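Local coordinates for protein transcriptional regulator, IclR family (Alicyclobacillus acidocaldarius subsp. acidocaldarius, PDB 5TJJ) that probably acts as a DNA-binding transcription factor of the IclR family, with a helix-turn-helix domain and a C-terminal GAF-like domain, at residues Leu107-Arg112 / Val218-Ser223; Val116-Ser121 / Gln137-Tyr142. One frame throughout, in Å; residues are numbered along the deposited sequence.

Contact 1 (Leu107-Arg112 / Val218-Ser223); sequences LVKRLR and VDLVLS
V108 and V221 form an antiparallel hydrogen-bonded pair between strands that run at 158° to each other, flanked by the non-hydrogen-bonded pairs L107 with L222 and K109 with L220. The V108 amide reaches V221 O at 2.8 Å, and V108 O takes the V221 amide in return. V108 O also lies 3.2 Å from L220 CA, a CA-H...O contact. On the face that carries the two valines, their CB atoms stand 4.2 Å apart, and both side chains touch F150 of helix 144-151. The opposite face carries L107, L220, L222 and K109. L107 has CG anti to the backbone N (chi1 179°), and its CD1 meets L222 CD2 at 3.5 Å, the two side chains crossing obliquely; L94 of helix 86-101 packs against both. L220 CD2 touches L107 CD1 more loosely, at 4.2 Å, and lies 3.8 Å from K109 CB, while the extended lysine chain leads away. At the far end R110 N bonds to D219 O at 3.2 Å. The R110 chain bends at chi3 (-80°), and the edge of its guanidinium faces V218 O in plane: NE makes a weak hydrogen bond of 3.4 Å and NH1 another weak one. A salt bridge from NH2 to D154 gives the same group a second grip, likely to limit its rotation. With helices over both faces, the paired strands form the middle of the antiparallel sheet of the GAF-like C-terminal domain of IclR regulators.

Contact 2 (Val116-Ser121 / Gln137-Tyr142); sequences VIYIGS and QQFPVY
V116 and F139 form an antiparallel hydrogen-bonded pair: V116 N reaches F139 O at 2.7 Å, and F139 N returns to V116 O. Two residues on, Y118 N bonds to Q137 O at 3.1 Å, which extends the pairing beyond the strand 138-140. The tight part lies on the face of V116 and F139. V116 has CG1 anti to the carbonyl carbon (chi1 -63°), which leaves CG2 between the backbone N and the carbonyl carbon, at the edge of the phenylalanine ring and 3.7 Å from F139 CB. CG1 of the same valine meets V141 CG2 at 4.2 Å, and F150 of helix 144-151 covers both valines. F139 points the edge of its ring at the face of Y118 in an edge-to-face pair, planes at 55° and centroids 4.8 Å apart. F139 CE2 stands over the centre of the tyrosine ring, 3.5 Å above its plane. An alanine in place of Y118 would probably leave the F139 edge without the ring face it points at and open a gap beside V106, V108 and W201, which the tyrosine side chain touches. The short strand 138-140 is an outermost strand, within this chain, of the six-stranded antiparallel sheet of the GAF-like domain. F146 of helix 144-151 also meets the F139 ring. The face of I117 and Q138 is looser and nearer solvent. There the exposed Q138 runs on extended beyond CG, crossing I117 at a slant, and the pair touches through aliphatic carbons alone, Q138 CG lying 4.0 Å from I117 CG1.

Contact 2 is nested in the chain loop that contact 1 closes, and the two centres lie about 7 Å apart in one sheet. Strands 104-110 and 115-122, consecutive in the chain, are neighbours there, so the four segments follow the order 137-142, 116-121, 107-112, 218-223. Probable backbone hydrogen bonds join the contacts: K109 N to I117 O at 2.8 Å and I119 N to L107 O at 2.9 Å. K109 O also packs on V116 CB at 3.7 Å. At the solvent side L111 CD1 comes within 3.5 Å of Q138 OE1. F150 of helix 144-151 reaches both contacts, and in contact 1 it touches V218 as well.

Contact 1 (Leu107-Arg112 / Val218-Ser223)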
loop_
_atom_site.group_PDB
_atom_site.type_symbol
_atom_site.label_atom_id
_atom_site.label_comp_id
_atom_site.label_asym_id
_atom_site.label_seq_id
_atom_site.Cartn_x
_atom_site.Cartn_y
_atom_site.Cartn_z
ATOM N N LEU A 107 -21.309 1.341 3.546
ATOM C CA LEU A 107 -20.089 0.702 4.029
ATOM C C LEU A 107 -20.132 0.625 5.572
ATOM O O LEU A 107 -20.119 1.658 6.244
ATOM C CB LEU A 107 -18.869 1.490 3.529
ATOM C CG LEU A 107 -17.503 0.994 3.950
ATOM C CD1 LEU A 107 -17.275 -0.437 3.474
ATOM C CD2 LEU A 107 -16.437 1.931 3.403
ATOM N N VAL A 108 -20.155 -0.600 6.109
ATOM C CA VAL A 108 -20.305 -0.847 7.555
ATOM C C VAL A 108 -19.002 -1.364 8.176
ATOM O O VAL A 108 -18.359 -2.256 7.635
ATOM C CB VAL A 108 -21.402 -1.882 7.805
ATOM C CG1 VAL A 108 -21.784 -1.891 9.262
ATOM C CG2 VAL A 108 -22.604 -1.598 6.904
ATOM N N LYS A 109 -18.644 -0.845 9.340
ATOM C CA LYS A 109 -17.388 -1.231 9.983
ATOM C C LYS A 109 -17.637 -1.736 11.379
ATOM O O LYS A 109 -18.437 -1.175 12.109
ATOM C CB LYS A 109 -16.488 -0.024 10.065
ATOM C CG LYS A 109 -15.327 -0.176 11.005
ATOM C CD LYS A 109 -14.311 0.890 10.717
ATOM C CE LYS A 109 -13.184 0.827 11.721
ATOM N NZ LYS A 109 -12.085 1.665 11.187
ATOM N N ARG A 110 -16.876 -2.737 11.777
ATOM C CA ARG A 110 -16.983 -3.259 13.117
ATOM C C ARG A 110 -16.293 -2.357 14.147
ATOM O O ARG A 110 -15.227 -1.809 13.884
ATOM C CB ARG A 110 -16.361 -4.635 13.181
ATOM C CG ARG A 110 -16.899 -5.470 14.320
ATOM C CD ARG A 110 -15.988 -6.631 14.641
ATOM N NE ARG A 110 -16.173 -7.745 13.720
ATOM C CZ ARG A 110 -16.875 -8.856 13.977
ATOM N NH1 ARG A 110 -16.941 -9.795 13.028
ATOM N NH2 ARG A 110 -17.518 -9.043 15.150
ATOM N N LEU A 111 -16.930 -2.194 15.307
ATOM C CA LEU A 111 -16.296 -1.569 16.472
ATOM C C LEU A 111 -16.117 -2.589 17.575
ATOM O O LEU A 111 -16.583 -3.728 17.478
ATOM C CB LEU A 111 -17.125 -0.394 16.991
ATOM C CG LEU A 111 -17.329 0.750 16.005
ATOM C CD1 LEU A 111 -18.299 1.756 16.581
ATOM C CD2 LEU A 111 -16.019 1.411 15.643
ATOM N N ARG A 112 -15.427 -2.171 18.624
ATOM C CA ARG A 112 -15.407 -2.920 19.866
ATOM C C ARG A 112 -16.789 -2.860 20.555
ATOM O O ARG A 112 -17.614 -1.998 20.273
ATOM C CB ARG A 112 -14.279 -2.424 20.793
ATOM C CG ARG A 112 -12.878 -2.612 20.209
ATOM C CD ARG A 112 -11.764 -2.047 21.091
ATOM N NE ARG A 112 -11.016 -3.079 21.835
ATOM C CZ ARG A 112 -11.232 -3.465 23.106
ATOM N NH1 ARG A 112 -12.222 -2.933 23.843
ATOM N NH2 ARG A 112 -10.449 -4.406 23.645
ATOM N N VAL A 218 -13.604 -10.510 9.245
ATOM C CA VAL A 218 -14.510 -9.531 8.639
ATOM C C VAL A 218 -14.536 -8.238 9.441
ATOM O O VAL A 218 -15.190 -8.161 10.479
ATOM C CB VAL A 218 -15.936 -10.064 8.508
ATOM C CG1 VAL A 218 -16.854 -9.026 7.842
ATOM C CG2 VAL A 218 -15.942 -11.351 7.702
ATOM N N ASP A 219 -13.814 -7.229 8.944
ATOM C CA ASP A 219 -13.814 -5.874 9.520
ATOM C C ASP A 219 -14.799 -4.904 8.826
ATOM O O ASP A 219 -15.118 -3.856 9.373
ATOM C CB ASP A 219 -12.400 -5.279 9.463
ATOM C CG ASP A 219 -11.527 -5.685 10.657
ATOM O OD1 ASP A 219 -12.068 -6.131 11.716
ATOM O OD2 ASP A 219 -10.276 -5.528 10.533
ATOM N N LEU A 220 -15.273 -5.263 7.642
ATOM C CA LEU A 220 -16.066 -4.378 6.834
ATOM C C LEU A 220 -17.147 -5.176 6.157
ATOM O O LEU A 220 -16.914 -6.333 5.768
ATOM C CB LEU A 220 -15.183 -3.724 5.775
ATOM C CG LEU A 220 -14.225 -2.615 6.215
ATOM C CD1 LEU A 220 -13.418 -2.138 4.995
ATOM C CD2 LEU A 220 -14.990 -1.469 6.874
ATOM N N VAL A 221 -18.314 -4.562 5.990
ATOM C CA VAL A 221 -19.412 -5.165 5.236
ATOM C C VAL A 221 -19.932 -4.145 4.245
ATOM O O VAL A 221 -19.974 -2.975 4.558
ATOM C CB VAL A 221 -20.510 -5.647 6.169
ATOM C CG1 VAL A 221 -21.793 -6.008 5.412
ATOM C CG2 VAL A 221 -20.017 -6.855 6.983
ATOM N N LEU A 222 -20.257 -4.598 3.037
ATOM C CA LEU A 222 -20.893 -3.780 2.037
ATOM C C LEU A 222 -22.334 -4.193 2.007
ATOM O O LEU A 222 -22.625 -5.371 1.902
ATOM C CB LEU A 222 -20.315 -3.996 0.626
ATOM C CG LEU A 222 -18.822 -3.960 0.408
ATOM C CD1 LEU A 222 -18.545 -4.022 -1.076
ATOM C CD2 LEU A 222 -18.235 -2.685 0.970
ATOM N N SER A 223 -23.227 -3.208 2.022
ATOM C CA SER A 223 -24.659 -3.458 2.094
ATOM C C SER A 223 -25.470 -2.540 1.177
ATOM O O SER A 223 -25.052 -1.439 0.880
ATOM C CB SER A 223 -25.096 -3.280 3.524
ATOM O OG SER A 223 -26.449 -3.630 3.644
#

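Contact 2 (Val116-Ser121 / Gln137-Tyr142)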
loop_
_atom_site.group_PDB
_atom_site.type_symbol
_atom_site.label_atom_id
_atom_site.label_comp_id
_atom_site.label_asym_id
_atom_site.label_seq_id
_atom_site.Cartn_x
_atom_site.Cartn_y
_atom_site.Cartn_z
ATOM N N VAL A 116 -21.525 -1.981 15.478
ATOM C CA VAL A 116 -21.072 -1.676 14.118
ATOM C C VAL A 116 -21.446 -0.250 13.811
ATOM O O VAL A 116 -22.354 0.286 14.457
ATOM C CB VAL A 116 -21.681 -2.623 13.066
ATOM C CG1 VAL A 116 -21.221 -4.059 13.321
ATOM C CG2 VAL A 116 -23.184 -2.577 13.042
ATOM N N ILE A 117 -20.788 0.341 12.809
ATOM C CA ILE A 117 -21.045 1.729 12.426
ATOM C C ILE A 117 -21.037 1.940 10.896
ATOM O O ILE A 117 -20.197 1.381 10.180
ATOM C CB ILE A 117 -20.069 2.674 13.160
ATOM C CG1 ILE A 117 -20.440 4.136 12.969
ATOM C CG2 ILE A 117 -18.634 2.455 12.723
ATOM C CD1 ILE A 117 -19.534 5.100 13.730
ATOM N N TYR A 118 -22.000 2.721 10.400
ATOM C CA TYR A 118 -21.944 3.230 9.028
ATOM C C TYR A 118 -20.797 4.242 8.899
ATOM O O TYR A 118 -20.736 5.213 9.651
ATOM C CB TYR A 118 -23.252 3.917 8.648
ATOM C CG TYR A 118 -24.451 3.025 8.418
ATOM C CD1 TYR A 118 -24.342 1.631 8.375
ATOM C CD2 TYR A 118 -25.714 3.590 8.213
ATOM C CE1 TYR A 118 -25.445 0.830 8.147
ATOM C CE2 TYR A 118 -26.835 2.796 7.970
ATOM C CZ TYR A 118 -26.695 1.403 7.934
ATOM O OH TYR A 118 -27.790 0.561 7.704
ATOM N N ILE A 119 -19.878 3.991 7.972
ATOM C CA ILE A 119 -18.759 4.911 7.709
ATOM C C ILE A 119 -18.810 5.591 6.332
ATOM O O ILE A 119 -18.005 6.439 6.042
ATOM C CB ILE A 119 -17.398 4.233 7.960
ATOM C CG1 ILE A 119 -17.182 3.036 7.054
ATOM C CG2 ILE A 119 -17.287 3.761 9.406
ATOM C CD1 ILE A 119 -15.713 2.634 6.939
ATOM N N GLY A 120 -19.780 5.253 5.502
ATOM C CA GLY A 120 -19.935 5.912 4.207
ATOM C C GLY A 120 -21.169 5.378 3.511
ATOM O O GLY A 120 -21.611 4.293 3.832
ATOM N N SER A 121 -21.740 6.168 2.606
ATOM C CA SER A 121 -22.850 5.741 1.770
ATOM C C SER A 121 -22.752 6.362 0.396
ATOM O O SER A 121 -22.015 7.294 0.184
ATOM C CB SER A 121 -24.202 6.132 2.384
ATOM O OG SER A 121 -24.356 7.537 2.332
ATOM N N GLN A 137 -24.112 6.458 12.439
ATOM C CA GLN A 137 -25.051 5.655 13.201
ATOM C C GLN A 137 -24.445 4.299 13.541
ATOM O O GLN A 137 -23.884 3.626 12.671
ATOM C CB GLN A 137 -26.363 5.451 12.452
ATOM C CG GLN A 137 -27.535 5.139 13.386
ATOM C CD GLN A 137 -28.846 4.860 12.654
ATOM O OE1 GLN A 137 -28.921 4.901 11.414
ATOM N NE2 GLN A 137 -29.891 4.567 13.419
ATOM N N GLN A 138 -24.575 3.924 14.808
ATOM C CA GLN A 138 -24.092 2.670 15.323
ATOM C C GLN A 138 -25.247 1.732 15.585
ATOM O O GLN A 138 -26.345 2.169 15.918
ATOM C CB GLN A 138 -23.330 2.870 16.620
ATOM C CG GLN A 138 -22.251 3.940 16.575
ATOM C CD GLN A 138 -21.367 3.915 17.811
ATOM O OE1 GLN A 138 -21.106 2.857 18.392
ATOM N NE2 GLN A 138 -20.906 5.075 18.218
ATOM N N PHE A 139 -24.976 0.440 15.444
ATOM C CA PHE A 139 -25.964 -0.615 15.628
ATOM C C PHE A 139 -25.336 -1.795 16.360
ATOM O O PHE A 139 -24.110 -1.929 16.389
ATOM C CB PHE A 139 -26.412 -1.157 14.280
ATOM C CG PHE A 139 -26.885 -0.115 13.334
ATOM C CD1 PHE A 139 -28.201 0.281 13.331
ATOM C CD2 PHE A 139 -26.008 0.450 12.419
ATOM C CE1 PHE A 139 -28.653 1.238 12.438
ATOM C CE2 PHE A 139 -26.446 1.396 11.516
ATOM C CZ PHE A 139 -27.773 1.796 11.525
ATOM N N PRO A 140 -26.178 -2.675 16.918
ATOM C CA PRO A 140 -25.628 -3.913 17.440
ATOM C C PRO A 140 -25.144 -4.805 16.302
ATOM O O PRO A 140 -25.733 -4.803 15.205
ATOM C CB PRO A 140 -26.819 -4.553 18.147
ATOM C CG PRO A 140 -27.985 -4.054 17.372
ATOM C CD PRO A 140 -27.644 -2.622 17.075
ATOM N N VAL A 141 -24.068 -5.537 16.585
ATOM C CA VAL A 141 -23.442 -6.458 15.652
ATOM C C VAL A 141 -24.362 -7.568 15.126
ATOM O O VAL A 141 -24.092 -8.094 14.054
ATOM C CB VAL A 141 -22.150 -7.099 16.246
ATOM C CG1 VAL A 141 -22.469 -8.050 17.416
ATOM C CG2 VAL A 141 -21.316 -7.794 15.154
ATOM N N TYR A 142 -25.424 -7.920 15.852
ATOM C CA TYR A 142 -26.422 -8.894 15.363
ATOM C C TYR A 142 -27.538 -8.359 14.445
ATOM O O TYR A 142 -28.325 -9.154 13.885
ATOM C CB TYR A 142 -27.075 -9.653 16.537
ATOM C CG TYR A 142 -27.689 -8.808 17.643
ATOM C CD1 TYR A 142 -28.946 -8.236 17.485
ATOM C CD2 TYR A 142 -27.020 -8.619 18.864
ATOM C CE1 TYR A 142 -29.518 -7.465 18.498
ATOM C CE2 TYR A 142 -27.584 -7.851 19.882
ATOM C CZ TYR A 142 -28.837 -7.280 19.697
ATOM O OH TYR A 142 -29.426 -6.517 20.683
#